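Putative transcriptional regulator (Streptomyces coelicolor A3, PDB 2PQQ) probably binds cAMP and DNA to regulate transcription, the piece here being its N-terminal, cyclic nucleotide-binding domain. Local coordinates at residues A[113-118]-A[123-128]; A[18-23]-A[119-124]; A[11-16]-A[47-52]. All coordinates share one frame; numbering follows the deposited sequence.

Contact 1: residues A[113-118]-A[123-128]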
loop_
_atom_site.group_PDB
_atom_site.type_symbol
_atom_site.label_atom_id
_atom_site.label_comp_id
_atom_site.label_asym_id
_atom_site.label_seq_id
_atom_site.Cartn_x
_atom_site.Cartn_y
_atom_site.Cartn_z
ATOM N N PRO A 113 26.904 -19.584 -0.257
ATOM C CA PRO A 113 27.355 -20.891 0.229
ATOM C C PRO A 113 26.186 -21.744 0.726
ATOM O O PRO A 113 26.211 -22.947 0.580
ATOM C CB PRO A 113 28.267 -20.530 1.399
ATOM C CG PRO A 113 28.751 -19.136 1.060
ATOM C CD PRO A 113 27.522 -18.491 0.510
ATOM N N TRP A 114 25.195 -21.120 1.350
ATOM C CA TRP A 114 24.056 -21.883 1.832
ATOM C C TRP A 114 23.275 -22.459 0.660
ATOM O O TRP A 114 23.021 -23.659 0.622
ATOM C CB TRP A 114 23.197 -21.039 2.762
ATOM C CG TRP A 114 21.994 -21.737 3.326
ATOM C CD1 TRP A 114 21.776 -23.114 3.449
ATOM C CD2 TRP A 114 20.850 -21.101 3.875
ATOM N NE1 TRP A 114 20.543 -23.333 4.030
ATOM C CE2 TRP A 114 19.970 -22.119 4.319
ATOM C CE3 TRP A 114 20.479 -19.760 4.045
ATOM C CZ2 TRP A 114 18.737 -21.831 4.905
ATOM C CZ3 TRP A 114 19.247 -19.477 4.632
ATOM C CH2 TRP A 114 18.390 -20.514 5.040
ATOM N N LEU A 115 22.957 -21.625 -0.331
ATOM C CA LEU A 115 22.259 -22.113 -1.538
ATOM C C LEU A 115 23.030 -23.206 -2.273
ATOM O O LEU A 115 22.423 -24.133 -2.798
ATOM C CB LEU A 115 21.903 -20.976 -2.502
ATOM C CG LEU A 115 21.142 -19.772 -1.937
ATOM C CD1 LEU A 115 20.702 -18.838 -3.097
ATOM C CD2 LEU A 115 19.949 -20.181 -1.064
ATOM N N ASN A 116 24.357 -23.106 -2.284
ATOM C CA ASN A 116 25.222 -24.130 -2.886
ATOM C C ASN A 116 25.163 -25.473 -2.172
ATOM O O ASN A 116 25.260 -26.511 -2.801
ATOM C CB ASN A 116 26.677 -23.652 -2.918
ATOM C CG ASN A 116 26.899 -22.518 -3.904
ATOM O OD1 ASN A 116 28.040 -22.147 -4.211
ATOM N ND2 ASN A 116 25.805 -21.944 -4.392
ATOM N N VAL A 117 25.025 -25.443 -0.855
ATOM C CA VAL A 117 24.900 -26.662 -0.057
ATOM C C VAL A 117 23.485 -27.258 -0.161
ATOM O O VAL A 117 23.302 -28.483 -0.112
ATOM C CB VAL A 117 25.268 -26.348 1.423
ATOM C CG1 VAL A 117 24.726 -27.379 2.376
ATOM C CG2 VAL A 117 26.784 -26.205 1.561
ATOM N N ARG A 118 22.492 -26.380 -0.301
ATOM C CA ARG A 118 21.083 -26.778 -0.198
ATOM C C ARG A 118 20.240 -25.966 -1.188
ATOM O O ARG A 118 19.598 -24.968 -0.827
ATOM C CB ARG A 118 20.597 -26.596 1.234
ATOM C CG ARG A 118 19.169 -27.141 1.553
ATOM C CD ARG A 118 18.965 -28.599 1.196
ATOM N NE ARG A 118 20.107 -29.443 1.549
ATOM C CZ ARG A 118 20.507 -30.498 0.833
ATOM N NH1 ARG A 118 19.874 -30.831 -0.293
ATOM N NH2 ARG A 118 21.553 -31.214 1.235
ATOM N N THR A 123 14.537 -21.779 -3.912
ATOM C CA THR A 123 13.138 -21.913 -4.231
ATOM C C THR A 123 12.233 -21.540 -3.049
ATOM O O THR A 123 11.237 -20.824 -3.223
ATOM C CB THR A 123 12.893 -23.348 -4.712
ATOM O OG1 THR A 123 13.662 -23.536 -5.900
ATOM C CG2 THR A 123 11.441 -23.580 -5.033
ATOM N N ALA A 124 12.594 -22.007 -1.854
ATOM C CA ALA A 124 11.829 -21.697 -0.642
ATOM C C ALA A 124 11.909 -20.205 -0.278
ATOM O O ALA A 124 10.898 -19.584 0.079
ATOM C CB ALA A 124 12.294 -22.569 0.512
ATOM N N LEU A 125 13.095 -19.609 -0.395
ATOM C CA LEU A 125 13.206 -18.178 -0.136
ATOM C C LEU A 125 12.455 -17.363 -1.172
ATOM O O LEU A 125 11.757 -16.423 -0.815
ATOM C CB LEU A 125 14.666 -17.739 -0.018
ATOM C CG LEU A 125 15.379 -18.412 1.165
ATOM C CD1 LEU A 125 16.816 -17.986 1.166
ATOM C CD2 LEU A 125 14.694 -18.135 2.521
ATOM N N LEU A 126 12.563 -17.741 -2.444
ATOM C CA LEU A 126 11.821 -17.065 -3.514
ATOM C C LEU A 126 10.312 -17.147 -3.296
ATOM O O LEU A 126 9.596 -16.167 -3.511
ATOM C CB LEU A 126 12.206 -17.639 -4.888
ATOM C CG LEU A 126 13.554 -17.162 -5.450
ATOM C CD1 LEU A 126 14.001 -18.094 -6.587
ATOM C CD2 LEU A 126 13.460 -15.711 -5.923
ATOM N N ARG A 127 9.836 -18.330 -2.899
ATOM C CA ARG A 127 8.433 -18.533 -2.528
ATOM C C ARG A 127 7.996 -17.550 -1.463
ATOM O O ARG A 127 7.021 -16.852 -1.652
ATOM C CB ARG A 127 8.189 -19.966 -2.035
ATOM C CG ARG A 127 6.735 -20.277 -1.687
ATOM C CD ARG A 127 6.504 -21.765 -1.378
ATOM N NE ARG A 127 5.893 -22.471 -2.509
ATOM C CZ ARG A 127 6.557 -23.227 -3.377
ATOM N NH1 ARG A 127 7.870 -23.401 -3.248
ATOM N NH2 ARG A 127 5.910 -23.821 -4.371
ATOM N N ALA A 128 8.731 -17.490 -0.356
ATOM C CA ALA A 128 8.372 -16.661 0.794
ATOM C C ALA A 128 8.271 -15.189 0.422
ATOM O O ALA A 128 7.278 -14.539 0.723
ATOM C CB ALA A 128 9.389 -16.854 1.913
#

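Contact 2: residues A[18-23]-A[119-124]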
loop_
_atom_site.group_PDB
_atom_site.type_symbol
_atom_site.label_atom_id
_atom_site.label_comp_id
_atom_site.label_asym_id
_atom_site.label_seq_id
_atom_site.Cartn_x
_atom_site.Cartn_y
_atom_site.Cartn_z
ATOM N N ASP A 18 13.276 -28.627 9.414
ATOM C CA ASP A 18 14.255 -28.708 10.499
ATOM C C ASP A 18 15.698 -28.709 9.974
ATOM O O ASP A 18 16.583 -28.078 10.573
ATOM C CB ASP A 18 13.993 -29.931 11.388
ATOM C CG ASP A 18 12.714 -29.801 12.231
ATOM O OD1 ASP A 18 12.055 -28.730 12.203
ATOM O OD2 ASP A 18 12.374 -30.776 12.939
ATOM N N GLU A 19 15.939 -29.390 8.852
ATOM C CA GLU A 19 17.293 -29.445 8.298
ATOM C C GLU A 19 17.711 -28.077 7.774
ATOM O O GLU A 19 18.828 -27.641 8.034
ATOM C CB GLU A 19 17.473 -30.535 7.215
ATOM C CG GLU A 19 18.554 -30.163 6.157
ATOM C CD GLU A 19 19.310 -31.336 5.516
ATOM O OE1 GLU A 19 19.426 -31.336 4.261
ATOM O OE2 GLU A 19 19.818 -32.239 6.241
ATOM N N GLN A 20 16.822 -27.402 7.043
ATOM C CA GLN A 20 17.132 -26.084 6.494
ATOM C C GLN A 20 17.348 -25.075 7.622
ATOM O O GLN A 20 18.243 -24.237 7.540
ATOM C CB GLN A 20 16.056 -25.609 5.515
ATOM C CG GLN A 20 15.923 -26.472 4.247
ATOM C CD GLN A 20 14.564 -26.344 3.584
ATOM O OE1 GLN A 20 13.551 -25.994 4.225
ATOM N NE2 GLN A 20 14.526 -26.634 2.292
ATOM N N SER A 21 16.545 -25.178 8.672
ATOM C CA SER A 21 16.683 -24.334 9.863
ATOM C C SER A 21 18.040 -24.573 10.557
ATOM O O SER A 21 18.639 -23.638 11.086
ATOM C CB SER A 21 15.554 -24.625 10.850
ATOM O OG SER A 21 14.278 -24.364 10.278
ATOM N N ALA A 22 18.496 -25.829 10.581
ATOM C CA ALA A 22 19.822 -26.143 11.114
ATOM C C ALA A 22 20.948 -25.472 10.289
ATOM O O ALA A 22 21.895 -24.908 10.862
ATOM C CB ALA A 22 20.008 -27.664 11.208
ATOM N N GLU A 23 20.821 -25.496 8.960
ATOM C CA GLU A 23 21.809 -24.895 8.058
ATOM C C GLU A 23 21.873 -23.378 8.242
ATOM O O GLU A 23 22.953 -22.807 8.329
ATOM C CB GLU A 23 21.480 -25.192 6.594
ATOM C CG GLU A 23 21.433 -26.682 6.226
ATOM C CD GLU A 23 20.791 -26.924 4.848
ATOM O OE1 GLU A 23 20.011 -26.068 4.381
ATOM O OE2 GLU A 23 21.081 -27.965 4.232
ATOM N N PRO A 119 20.225 -26.417 -2.443
ATOM C CA PRO A 119 19.657 -25.663 -3.559
ATOM C C PRO A 119 18.148 -25.426 -3.439
ATOM O O PRO A 119 17.638 -24.472 -4.033
ATOM C CB PRO A 119 19.966 -26.546 -4.775
ATOM C CG PRO A 119 20.976 -27.539 -4.307
ATOM C CD PRO A 119 20.701 -27.746 -2.865
ATOM N N GLU A 120 17.451 -26.290 -2.690
ATOM C CA GLU A 120 16.012 -26.141 -2.438
ATOM C C GLU A 120 15.662 -24.866 -1.677
ATOM O O GLU A 120 14.513 -24.409 -1.710
ATOM C CB GLU A 120 15.463 -27.338 -1.645
ATOM C CG GLU A 120 15.348 -28.622 -2.439
ATOM C CD GLU A 120 14.385 -29.625 -1.809
ATOM O OE1 GLU A 120 14.767 -30.812 -1.672
ATOM O OE2 GLU A 120 13.239 -29.230 -1.467
ATOM N N VAL A 121 16.648 -24.324 -0.963
ATOM C CA VAL A 121 16.473 -23.125 -0.165
ATOM C C VAL A 121 16.160 -21.930 -1.061
ATOM O O VAL A 121 15.377 -21.087 -0.662
ATOM C CB VAL A 121 17.692 -22.852 0.756
ATOM C CG1 VAL A 121 17.658 -21.435 1.369
ATOM C CG2 VAL A 121 17.751 -23.880 1.881
ATOM N N ALA A 122 16.769 -21.859 -2.251
ATOM C CA ALA A 122 16.561 -20.722 -3.162
ATOM C C ALA A 122 15.101 -20.632 -3.543
ATOM O O ALA A 122 14.491 -19.573 -3.460
ATOM C CB ALA A 122 17.455 -20.841 -4.444
ATOM N N THR A 123 14.537 -21.779 -3.912
ATOM C CA THR A 123 13.138 -21.913 -4.231
ATOM C C THR A 123 12.233 -21.540 -3.049
ATOM O O THR A 123 11.237 -20.824 -3.223
ATOM C CB THR A 123 12.893 -23.348 -4.712
ATOM O OG1 THR A 123 13.662 -23.536 -5.900
ATOM C CG2 THR A 123 11.441 -23.580 -5.033
ATOM N N ALA A 124 12.594 -22.007 -1.854
ATOM C CA ALA A 124 11.829 -21.697 -0.642
ATOM C C ALA A 124 11.909 -20.205 -0.278
ATOM O O ALA A 124 10.898 -19.584 0.079
ATOM C CB ALA A 124 12.294 -22.569 0.512
#

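Contact 3: residues A[11-16]-A[47-52]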
loop_
_atom_site.group_PDB
_atom_site.type_symbol
_atom_site.label_atom_id
_atom_site.label_comp_id
_atom_site.label_asym_id
_atom_site.label_seq_id
_atom_site.Cartn_x
_atom_site.Cartn_y
_atom_site.Cartn_z
ATOM N N PRO A 11 7.871 -14.150 8.590
ATOM C CA PRO A 11 7.384 -14.422 7.234
ATOM C C PRO A 11 8.452 -14.886 6.226
ATOM O O PRO A 11 8.109 -15.253 5.097
ATOM C CB PRO A 11 6.833 -13.057 6.786
ATOM C CG PRO A 11 6.599 -12.300 8.073
ATOM C CD PRO A 11 7.756 -12.721 8.915
ATOM N N LEU A 12 9.720 -14.863 6.599
ATOM C CA LEU A 12 10.752 -15.273 5.650
ATOM C C LEU A 12 11.099 -16.742 5.795
ATOM O O LEU A 12 11.153 -17.468 4.788
ATOM C CB LEU A 12 12.034 -14.438 5.792
ATOM C CG LEU A 12 13.148 -14.784 4.794
ATOM C CD1 LEU A 12 12.657 -14.780 3.320
ATOM C CD2 LEU A 12 14.388 -13.838 4.964
ATOM N N PHE A 13 11.345 -17.168 7.042
ATOM C CA PHE A 13 11.873 -18.518 7.314
ATOM C C PHE A 13 10.820 -19.464 7.887
ATOM O O PHE A 13 11.151 -20.572 8.316
ATOM C CB PHE A 13 13.051 -18.451 8.280
ATOM C CG PHE A 13 14.214 -17.651 7.780
ATOM C CD1 PHE A 13 14.762 -17.883 6.513
ATOM C CD2 PHE A 13 14.798 -16.686 8.597
ATOM C CE1 PHE A 13 15.873 -17.154 6.075
ATOM C CE2 PHE A 13 15.900 -15.972 8.174
ATOM C CZ PHE A 13 16.442 -16.186 6.911
ATOM N N ALA A 14 9.558 -19.023 7.895
ATOM C CA ALA A 14 8.484 -19.774 8.543
ATOM C C ALA A 14 8.321 -21.186 7.989
ATOM O O ALA A 14 7.985 -22.105 8.736
ATOM C CB ALA A 14 7.142 -19.007 8.475
ATOM N N ALA A 15 8.573 -21.369 6.691
ATOM C CA ALA A 15 8.288 -22.663 6.050
ATOM C C ALA A 15 9.483 -23.614 5.995
ATOM O O ALA A 15 9.360 -24.742 5.513
ATOM C CB ALA A 15 7.702 -22.464 4.655
ATOM N N LEU A 16 10.625 -23.169 6.500
ATOM C CA LEU A 16 11.842 -23.975 6.467
ATOM C C LEU A 16 11.624 -25.222 7.284
ATOM O O LEU A 16 10.996 -25.163 8.371
ATOM C CB LEU A 16 13.036 -23.183 7.023
ATOM C CG LEU A 16 13.670 -22.004 6.253
ATOM C CD1 LEU A 16 15.027 -21.707 6.864
ATOM C CD2 LEU A 16 13.821 -22.251 4.727
ATOM N N ASP A 47 23.757 -5.040 4.922
ATOM C CA ASP A 47 23.682 -6.253 4.086
ATOM C C ASP A 47 23.469 -7.482 4.951
ATOM O O ASP A 47 23.796 -8.599 4.539
ATOM C CB ASP A 47 24.928 -6.398 3.161
ATOM C CG ASP A 47 26.182 -6.931 3.892
ATOM O OD1 ASP A 47 26.389 -6.608 5.086
ATOM O OD2 ASP A 47 26.971 -7.691 3.260
ATOM N N ARG A 48 22.914 -7.259 6.147
ATOM C CA ARG A 48 22.671 -8.313 7.129
ATOM C C ARG A 48 21.256 -8.241 7.629
ATOM O O ARG A 48 20.734 -7.154 7.845
ATOM C CB ARG A 48 23.551 -8.123 8.380
ATOM C CG ARG A 48 24.980 -8.480 8.257
ATOM C CD ARG A 48 25.681 -8.110 9.551
ATOM N NE ARG A 48 26.493 -9.212 10.070
ATOM C CZ ARG A 48 27.110 -9.207 11.257
ATOM N NH1 ARG A 48 27.015 -8.154 12.069
ATOM N NH2 ARG A 48 27.816 -10.263 11.640
ATOM N N LEU A 49 20.684 -9.387 7.866
ATOM C CA LEU A 49 19.470 -9.591 8.600
ATOM C C LEU A 49 19.819 -10.033 9.999
ATOM O O LEU A 49 20.798 -10.675 10.162
ATOM C CB LEU A 49 18.736 -10.699 7.893
ATOM C CG LEU A 49 17.703 -11.609 8.483
ATOM C CD1 LEU A 49 16.976 -12.261 7.383
ATOM C CD2 LEU A 49 18.299 -12.594 9.360
ATOM N N TYR A 50 19.028 -9.662 10.992
ATOM C CA TYR A 50 19.253 -10.125 12.365
ATOM C C TYR A 50 17.965 -10.746 12.882
ATOM O O TYR A 50 16.872 -10.326 12.499
ATOM C CB TYR A 50 19.646 -8.973 13.311
ATOM C CG TYR A 50 20.882 -8.179 12.940
ATOM C CD1 TYR A 50 22.126 -8.462 13.519
ATOM C CD2 TYR A 50 20.803 -7.118 12.027
ATOM C CE1 TYR A 50 23.285 -7.724 13.145
ATOM C CE2 TYR A 50 21.942 -6.365 11.671
ATOM C CZ TYR A 50 23.170 -6.683 12.220
ATOM O OH TYR A 50 24.270 -5.902 11.888
ATOM N N VAL A 51 18.063 -11.698 13.775
ATOM C CA VAL A 51 16.938 -12.166 14.554
ATOM C C VAL A 51 17.332 -11.895 15.975
ATOM O O VAL A 51 18.370 -12.293 16.383
ATOM C CB VAL A 51 16.701 -13.665 14.341
ATOM C CG1 VAL A 51 15.700 -14.180 15.281
ATOM C CG2 VAL A 51 16.285 -13.954 12.927
ATOM N N VAL A 52 16.557 -11.087 16.671
ATOM C CA VAL A 52 16.865 -10.819 18.074
ATOM C C VAL A 52 16.559 -12.094 18.871
ATOM O O VAL A 52 15.452 -12.640 18.764
ATOM C CB VAL A 52 16.016 -9.624 18.647
ATOM C CG1 VAL A 52 16.190 -9.503 20.155
ATOM C CG2 VAL A 52 16.402 -8.334 17.988
#

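Contact 1: residues A[113-118]-A[123-128]
W114 and L115 meet L125 across the bend between the last two helices of this N-terminal, cyclic nucleotide-binding piece, 111-117 and 120-139. Helix 111-117 stops at R118, which leaves helical backbone angles, and helix 120-139 sets off almost at once. The second is probably the counterpart of the long dimer helix of CRP-type regulators. The case illustrates how two helices joined by a very short link can share one methyl as a light meeting point. L125 carries the whole contact from its side, and one methyl does the work. CD1 stands 4.5 Å from CZ3 of the W114 indole and 4.4 Å from CD2 of L115. Its two partners lie in directions nearly perpendicular to each other, so CD1 sits in the corner between an aromatic ring and an aliphatic branch. The approach to the indole is oblique, made at the six-membered ring. W114 reaches that position because its CG is anti to the backbone N (chi1 -180°), which carries the ring off the first helix toward the second. L115, one residue on, has its CG anti to the carbonyl carbon (chi1 -52°), which brings CD2 near the same methyl. All three residues are buried, yet the two segments bury only 82 Å² between them, and the distances are those of light apolar packing. V121, in the first turn of helix 120-139, touches both W114 and L115, while F86 and the loop residues L12 and F13 also pack on L125. Beyond them lies the second subunit, whose L126 packs on L125 and L126. The indole is fixed from its opposite side as well, since NE1, across the ring system from CZ3, donates a hydrogen bond to OE1 of E23.

Contact 2: residues A[18-23]-A[119-124]
Q20 and E23, on the helix that precedes the beta roll of the cyclic nucleotide-binding domain, reach the first turn of the long C-terminal helix at E120 and V121. The two helix segments run nearly perpendicular, at 98°, with their axes 11.8 Å apart, a gap that only side chains can span. The V121 methyl CG2 provides the central touch. It lies 4.0 Å from CG of Q20 and equally far, 4.0 Å, from OE1 of E23, the Q20 and E23 chains pointing past the valine branch in an antiparallel sense. Q20 extends further with its chain stretched beyond CG, bringing NE2 to 4.1 Å from CB of E120; the amide thus reaches the aliphatic base of the glutamate and not its carboxylate. These are packing contacts, and the polar anchoring comes from elsewhere. E23 forms a salt bridge through OE2 with NE of R118, OE1 being taken by the W114 indole, so both carboxylate oxygens are engaged. Nearly perpendicular helix packing of this kind joins the N-terminal helix to the C-terminal helices, the helical subdomain that flanks the beta roll in CRP-like proteins.

Contact 3: residues A[11-16]-A[47-52]
L12 and F13, whose side chains both meet L49, also share a polar anchor: their backbone amides each donate a hydrogen bond to OD1 of N10. One side-chain oxygen thus grips two successive N-H groups; the bond to L12 N closes an Asx turn and the F13 N-H adds a second, setting the course of the loop before helix 18-27. A type I beta turn from F13 to L16 follows, closed by L16 N to F13 O at 3.2 Å. Fixing a loop in this way allows irregular backbone to present large apolar groups in a defined direction, and the contact with strand 48-52 shows the result. The receiving group is CD1 of L49, which lies 3.9 Å from CD2 of L12. The same methyl is 3.9 Å from CE2 of F13 and nearly as close to CZ, so L12, F13 and L49 close a compact triangle. F13 comes at L49 from the opposite direction, and its ring meets the methyl obliquely. L12 holds its CG anti to the backbone N (chi1 -178°), which lays the branch over one face of the phenyl ring; its CG stands 3.8 Å above the F13 ring plane, offset toward the rim. Two neighbours in sequence therefore brace each other before either reaches the strand. L12 also touches E82 and F86, in a stretch whose sequence resembles the phosphate-binding cassette of this family. L49 and V51 are backbone-bonded to L106 and L104 of strand 101-107, while on the loop side F13 packs on L24 of helix 18-27 and on L125 of helix 120-139, L12 adding V129: the loop lies wedged between the beta roll and the helices.

Contacts 1 and 2 are close neighbours, their centres about 6 Å apart; they share T123 and A124 on helix 120-139, and both reach the second subunit. Direct packing ties them too, CD2 of L115 lying 3.6 Å from CG1 of V121. Contact 3 is centred about 12 Å from each, nearer the middle of the chain, yet L125 of contact 1 meets it, CD2 being 3.9 Å from CE1 of F13. Both segments of contact 3 come earlier in the chain than those of contact 1, while 18-23 falls between 11-16 and 47-52. Together the three join the beta roll, the N-terminal loop and helix 120-139, which meets the second subunit.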